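PDB 4N4P: acylneuraminate lyase from Mycoplasma synoviae, which belongs to the dihydrodipicolinate synthetase family, whose members fold as TIM barrels. Local coordinates for residues Asn119-Tyr124 against Gly155-Ile160. Sequence-based numbering, arbitrary orientation.
Sequences NETHHY and GKLLEI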
# COMPACT_ATOMS: atom_id res chain seq x y z
N ASN A 119 21.79 6.22 4.06
CA ASN A 119 23.22 6.28 4.34
C ASN A 119 23.94 4.99 3.94
O ASN A 119 25.02 5.05 3.36
CB ASN A 119 23.48 6.57 5.83
CG ASN A 119 23.17 8.02 6.21
OD1 ASN A 119 23.06 8.90 5.35
ND2 ASN A 119 23.05 8.26 7.52
N GLU A 120 23.33 3.84 4.22
CA GLU A 120 23.91 2.57 3.80
C GLU A 120 23.97 2.47 2.28
O GLU A 120 24.97 2.03 1.73
CB GLU A 120 23.12 1.40 4.37
CG GLU A 120 23.52 1.13 5.81
CD GLU A 120 22.50 0.29 6.59
OE1 GLU A 120 21.30 0.31 6.24
OE2 GLU A 120 22.92 -0.36 7.57
N THR A 121 22.90 2.88 1.61
CA THR A 121 22.84 2.87 0.17
C THR A 121 23.87 3.85 -0.44
O THR A 121 24.56 3.53 -1.42
CB THR A 121 21.42 3.18 -0.30
OG1 THR A 121 20.54 2.15 0.19
CG2 THR A 121 21.33 3.24 -1.82
N HIS A 122 23.96 5.05 0.14
CA HIS A 122 24.95 6.04 -0.31
C HIS A 122 26.37 5.46 -0.20
O HIS A 122 27.16 5.55 -1.14
CB HIS A 122 24.83 7.33 0.50
CG HIS A 122 25.73 8.43 0.03
ND1 HIS A 122 25.25 9.52 -0.68
CD2 HIS A 122 27.06 8.61 0.14
CE1 HIS A 122 26.26 10.32 -0.96
NE2 HIS A 122 27.37 9.79 -0.49
N HIS A 123 26.67 4.85 0.94
CA HIS A 123 28.00 4.30 1.21
C HIS A 123 28.32 3.14 0.28
O HIS A 123 29.46 2.98 -0.16
CB HIS A 123 28.12 3.86 2.69
CG HIS A 123 29.51 3.46 3.07
ND1 HIS A 123 30.44 4.37 3.54
CD2 HIS A 123 30.16 2.27 3.01
CE1 HIS A 123 31.58 3.75 3.78
NE2 HIS A 123 31.44 2.48 3.46
N TYR A 124 27.29 2.34 -0.04
CA TYR A 124 27.42 1.25 -1.00
C TYR A 124 27.84 1.78 -2.36
O TYR A 124 28.79 1.31 -2.93
CB TYR A 124 26.08 0.54 -1.05
CG TYR A 124 25.74 -0.36 -2.22
CD1 TYR A 124 24.96 0.12 -3.29
CD2 TYR A 124 26.11 -1.71 -2.21
CE1 TYR A 124 24.60 -0.73 -4.35
CE2 TYR A 124 25.75 -2.56 -3.25
CZ TYR A 124 24.98 -2.08 -4.31
OH TYR A 124 24.63 -2.97 -5.31
N GLY A 155 19.48 13.09 -5.58
CA GLY A 155 20.56 13.85 -6.18
C GLY A 155 21.88 13.69 -5.46
O GLY A 155 22.94 13.79 -6.08
N LYS A 156 21.81 13.41 -4.16
CA LYS A 156 23.01 13.08 -3.39
C LYS A 156 23.67 11.80 -3.90
O LYS A 156 24.90 11.71 -3.94
CB LYS A 156 22.70 12.96 -1.90
CG LYS A 156 22.24 14.27 -1.25
CD LYS A 156 21.73 13.99 0.16
CE LYS A 156 20.61 14.97 0.55
NZ LYS A 156 19.65 14.29 1.51
N LEU A 157 22.86 10.82 -4.31
CA LEU A 157 23.41 9.60 -4.90
C LEU A 157 23.96 9.91 -6.28
O LEU A 157 25.01 9.40 -6.65
CB LEU A 157 22.36 8.47 -4.96
CG LEU A 157 21.71 7.94 -3.67
CD1 LEU A 157 20.57 6.94 -4.04
CD2 LEU A 157 22.76 7.27 -2.75
N LEU A 158 23.25 10.75 -7.04
CA LEU A 158 23.68 11.10 -8.41
C LEU A 158 25.02 11.83 -8.44
O LEU A 158 25.69 11.86 -9.47
CB LEU A 158 22.61 11.98 -9.10
CG LEU A 158 21.32 11.24 -9.47
CD1 LEU A 158 20.19 12.19 -9.93
CD2 LEU A 158 21.64 10.21 -10.55
N GLU A 159 25.38 12.44 -7.32
CA GLU A 159 26.60 13.24 -7.23
C GLU A 159 27.85 12.43 -6.91
O GLU A 159 28.97 12.93 -7.01
CB GLU A 159 26.44 14.31 -6.17
CG GLU A 159 25.83 15.57 -6.71
CD GLU A 159 25.38 16.48 -5.59
OE1 GLU A 159 25.97 16.43 -4.48
OE2 GLU A 159 24.43 17.25 -5.85
N ILE A 160 27.66 11.18 -6.53
CA ILE A 160 28.78 10.29 -6.21
C ILE A 160 29.76 10.19 -7.39
O ILE A 160 29.36 10.19 -8.56
CB ILE A 160 28.24 8.90 -5.74
CG1 ILE A 160 27.59 9.06 -4.36
CG2 ILE A 160 29.33 7.83 -5.75
CD1 ILE A 160 26.68 7.88 -3.90
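I160 sets its terminal methyl over one face of the imidazole of H122: CD1 stands 3.8 Å from the ring centroid and 8° off the normal, a CH-pi contact centred on the face. With CG anti to the backbone N (chi1 -175°), the H122 side chain leaves beside its own carbonyl carbon, and its end comes nearer the other helix than its root. The two side chains slide past each other in opposite directions, and I160 CD1 also rests 3.6 Å from the backbone O of H122. The flat ring suits H122 by offering a face to a methyl, and a slim ethyl arm suits I160, since its end methyl can sit over the ring centre.

L157 meets the helix backbone. Its forked end suits the place: one branch, CD2, presses to 3.5 Å from H122 CA and lies 4.4 Å from T121 CG2; the methyl of T121 thus serves the apolar side, while its OG1 bonds to S117 O. The backbone O of K156 approaches the imidazole obliquely, whereas its side chain makes a cation-pi contact with F118. L157 also touches I138, on the strand between the two helices in sequence. This is the packing of successive outer helices, 118-131 and 151-158, around a TIM barrel.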